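Local coordinates for histone-lysine N-methyltransferase SETMAR (Homo sapiens, PDB 3F2K), which acts in DNA double-strand break repair, restart of stalled replication forks and DNA integration as a methylase-transposase fusion, represented here by its transposase domain, at residues A[167-170]-A[171-174]; A[196-199]-A[200-204]. All coordinates share one frame; numbering follows the deposited sequence.

Overall arrangement
Both interactions belong to the transposase domain, which has the RNase H-like fold. Interaction 1 is a turn within helix 163-176. Interaction 2 is the loop from helix 184-196 into helix 202-219. Their centres are about 12 Å apart, and Phe202 joins them directly. His167 NE2 hydrogen-bonds Phe202 O at 2.7 Å, and His171 CD2 packs on Phe202 CE1 at 3.6 Å. Interaction 1 lies nearer the metal site. The side chain of Phe169 is about 6 Å from the magnesium ion bound by Asp38 and Asp130. In interaction 2, the side chain of Tyr203 is about 12 Å from that of Asp38.

Interaction 1 (A[167-170]-A[171-174]); sequences HVFK and HLNN
His171 turns the edge of its ring toward the face of the His167 ring in an offset T-shaped pair. The centroids are 5.1 Å apart and the planes meet at 77°. Four consecutive i to i+4 bonds of helix 163-176 run through this turn. Leu172 N to Val168 O and Asn173 N to Phe169 O are the short ones, each 2.8 Å. His167 O receives His171 N at 3.2 Å, and His171 CD2 approaches the same oxygen at 3.1 Å, near the plane of the ring. With CG beside the backbone N (chi1 -71°), the His171 ring lies back over the preceding turn. Lys170 O takes Asn174 N and also a water, which donates to Asn174 OD1 as well. Two side-chain polar atoms are satisfied elsewhere in the fold: the buried His167 NE2 by Phe202 O, and Asn173 OD1 by Lys40 NZ. On the packed side, Val168 and Leu172 touch Phe194, and Phe169 meets Asp38 of the magnesium site. The rings of His171 and Phe202 also meet edge-to-face. An alanine in place of His171 would probably leave the His167 face without its aromatic neighbour and open a gap beside Phe202. Backbone bonds thus hold the helix, while polar side chains tie it to helix 202-219 and strand 34-43.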
# COMPACT_ATOMS: atom_id res chain seq x y z
N HIS A 167 2.48 -6.03 5.67
CA HIS A 167 1.87 -5.72 6.96
C HIS A 167 0.35 -5.89 6.93
O HIS A 167 -0.19 -6.86 7.52
CB HIS A 167 2.22 -4.28 7.42
CG HIS A 167 1.76 -3.99 8.81
ND1 HIS A 167 2.21 -4.74 9.89
CD2 HIS A 167 0.94 -3.03 9.31
CE1 HIS A 167 1.62 -4.28 11.00
NE2 HIS A 167 0.87 -3.23 10.67
N VAL A 168 -0.35 -4.97 6.27
CA VAL A 168 -1.83 -5.04 6.32
C VAL A 168 -2.37 -6.35 5.76
O VAL A 168 -3.19 -7.04 6.40
CB VAL A 168 -2.51 -3.75 5.63
CG1 VAL A 168 -4.02 -3.85 5.72
CG2 VAL A 168 -1.99 -2.43 6.30
N PHE A 169 -1.88 -6.75 4.57
CA PHE A 169 -2.41 -7.94 3.95
C PHE A 169 -2.07 -9.23 4.69
O PHE A 169 -2.85 -10.16 4.67
CB PHE A 169 -2.03 -8.01 2.43
CG PHE A 169 -2.78 -6.96 1.55
CD1 PHE A 169 -3.92 -6.33 2.04
CD2 PHE A 169 -2.36 -6.62 0.27
CE1 PHE A 169 -4.60 -5.35 1.28
CE2 PHE A 169 -3.07 -5.63 -0.52
CZ PHE A 169 -4.16 -5.02 0.01
N LYS A 170 -0.90 -9.27 5.31
CA LYS A 170 -0.51 -10.40 6.12
C LYS A 170 -1.51 -10.62 7.25
O LYS A 170 -2.07 -11.73 7.42
CB LYS A 170 0.90 -10.16 6.66
CG LYS A 170 1.33 -11.08 7.79
CD LYS A 170 2.70 -10.72 8.32
CE LYS A 170 2.80 -9.30 8.89
NZ LYS A 170 4.30 -8.90 9.04
N HIS A 171 -1.80 -9.56 7.97
CA HIS A 171 -2.78 -9.61 9.05
C HIS A 171 -4.23 -9.85 8.57
O HIS A 171 -5.03 -10.59 9.22
CB HIS A 171 -2.70 -8.36 9.87
CG HIS A 171 -1.46 -8.29 10.70
ND1 HIS A 171 -1.27 -9.09 11.80
CD2 HIS A 171 -0.31 -7.59 10.55
CE1 HIS A 171 -0.08 -8.85 12.33
NE2 HIS A 171 0.53 -7.96 11.58
N LEU A 172 -4.55 -9.30 7.40
CA LEU A 172 -5.87 -9.58 6.78
C LEU A 172 -5.99 -11.07 6.40
O LEU A 172 -7.04 -11.65 6.69
CB LEU A 172 -6.08 -8.73 5.53
CG LEU A 172 -7.43 -8.91 4.77
CD1 LEU A 172 -8.66 -8.49 5.68
CD2 LEU A 172 -7.36 -8.01 3.52
N ASN A 173 -4.98 -11.66 5.76
CA ASN A 173 -4.97 -13.11 5.49
C ASN A 173 -5.25 -13.91 6.75
O ASN A 173 -6.09 -14.82 6.73
CB ASN A 173 -3.67 -13.56 4.86
CG ASN A 173 -3.50 -13.05 3.43
OD1 ASN A 173 -4.47 -12.71 2.78
ND2 ASN A 173 -2.28 -13.03 2.94
N ASN A 174 -4.57 -13.58 7.83
CA ASN A 174 -4.83 -14.26 9.14
C ASN A 174 -6.32 -14.16 9.52
O ASN A 174 -6.99 -15.19 9.79
CB ASN A 174 -3.96 -13.71 10.27
CG ASN A 174 -2.49 -14.05 10.11
OD1 ASN A 174 -2.12 -14.99 9.41
ND2 ASN A 174 -1.63 -13.25 10.77
O HOH W 1 -0.61 -14.17 6.92

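Interaction 2 (A[196-199]-A[200-204]); sequences ESQS and TDFYA
Gln198 lies against the ring of Phe202 where a type I beta turn, Ser199 to Phe202, leads the chain from helix 184-196 into helix 202-219. The turn is closed by Phe202 N, which donates to Ser199 O at 3.1 Å. The donor stands well above the carbonyl plane.

The tight side is the inner one. Gln198 CG makes a CH-pi contact over the ring face, 4.2 Å from the centroid. The Gln198 chain then bends at chi2 (-61°), and this fold brings the amide oxygen over the same face. The amide and ring planes are 51° apart, so the two groups are not stacked flat. Gln198 NE2 bonds to Phe194 O, in the last part of the preceding helix, and this helps to fix the rotation of the amide. Phe202 is buried. Its ring also meets His167 and His171 of helix 163-176. Tyr203 CE1 comes to the ring edge in its plane, while Phe202 CD2 sits 3.8 Å above the Tyr203 ring.

The outer side is looser. Ser199, Thr200 and Asp201 are exposed, and across the two segments their one side-chain hydrogen bond is Ser199 OG to Asp201 OD1, 2.7 Å, which meets the carboxylate from above its plane. The side chain of Thr200 leaves its backbone away from residues 196-199, although CB still touches Ser199 C. Asp201 O accepts a bond from Thr205 OG1 in the first turn of the helix. Back on the packed side, Gln198 OE1 rests 3.3 Å above the plane of the Phe202 ring, over its centre.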
# COMPACT_ATOMS: atom_id res chain seq x y z
N GLU A 196 -11.65 -2.05 11.59
CA GLU A 196 -12.11 -1.47 12.85
C GLU A 196 -11.59 -2.18 14.11
O GLU A 196 -11.61 -1.60 15.21
CB GLU A 196 -13.65 -1.32 12.83
CG GLU A 196 -14.05 -0.49 11.61
CD GLU A 196 -15.46 0.08 11.66
OE1 GLU A 196 -16.39 -0.65 12.05
OE2 GLU A 196 -15.62 1.26 11.27
N SER A 197 -11.11 -3.41 13.92
CA SER A 197 -10.47 -4.20 14.96
C SER A 197 -9.09 -3.65 15.39
O SER A 197 -8.58 -4.00 16.47
CB SER A 197 -10.34 -5.65 14.51
N GLN A 198 -8.45 -2.85 14.54
CA GLN A 198 -7.01 -2.55 14.75
C GLN A 198 -6.80 -1.43 15.75
O GLN A 198 -7.60 -0.48 15.86
CB GLN A 198 -6.31 -2.23 13.44
CG GLN A 198 -6.58 -3.25 12.36
CD GLN A 198 -6.10 -4.64 12.74
OE1 GLN A 198 -5.01 -4.79 13.27
NE2 GLN A 198 -6.90 -5.69 12.43
N SER A 199 -5.72 -1.53 16.50
CA SER A 199 -5.40 -0.50 17.47
C SER A 199 -4.79 0.71 16.77
O SER A 199 -4.35 0.65 15.59
CB SER A 199 -4.45 -1.09 18.56
OG SER A 199 -3.25 -1.47 17.93
N THR A 200 -4.72 1.82 17.49
CA THR A 200 -4.26 3.09 16.86
C THR A 200 -2.81 3.08 16.33
O THR A 200 -2.51 3.85 15.40
CB THR A 200 -4.47 4.28 17.83
OG1 THR A 200 -3.66 4.08 18.99
CG2 THR A 200 -5.95 4.43 18.24
N ASP A 201 -1.92 2.20 16.88
CA ASP A 201 -0.50 2.08 16.51
C ASP A 201 -0.23 1.02 15.41
O ASP A 201 0.93 0.82 15.00
CB ASP A 201 0.34 1.59 17.73
CG ASP A 201 -0.14 0.25 18.27
OD1 ASP A 201 -1.33 0.19 18.70
OD2 ASP A 201 0.62 -0.77 18.23
N PHE A 202 -1.29 0.33 14.97
CA PHE A 202 -1.13 -0.74 14.02
C PHE A 202 -0.46 -0.29 12.72
O PHE A 202 0.45 -0.98 12.17
CB PHE A 202 -2.48 -1.40 13.75
CG PHE A 202 -2.45 -2.42 12.63
CD1 PHE A 202 -1.88 -3.65 12.85
CD2 PHE A 202 -2.98 -2.11 11.36
CE1 PHE A 202 -1.89 -4.67 11.81
CE2 PHE A 202 -2.98 -3.06 10.28
CZ PHE A 202 -2.39 -4.35 10.50
N TYR A 203 -0.93 0.84 12.20
CA TYR A 203 -0.38 1.37 10.94
C TYR A 203 1.09 1.78 11.08
O TYR A 203 1.90 1.49 10.22
CB TYR A 203 -1.32 2.47 10.37
CG TYR A 203 -2.70 1.88 10.14
CD1 TYR A 203 -2.97 1.09 8.97
CD2 TYR A 203 -3.72 2.04 11.08
CE1 TYR A 203 -4.19 0.49 8.77
CE2 TYR A 203 -4.99 1.46 10.88
CZ TYR A 203 -5.20 0.70 9.70
OH TYR A 203 -6.40 0.14 9.44
N ALA A 204 1.41 2.41 12.20
CA ALA A 204 2.75 2.94 12.42
C ALA A 204 3.77 1.82 12.33
O ALA A 204 4.87 2.03 11.80
CB ALA A 204 2.83 3.64 13.75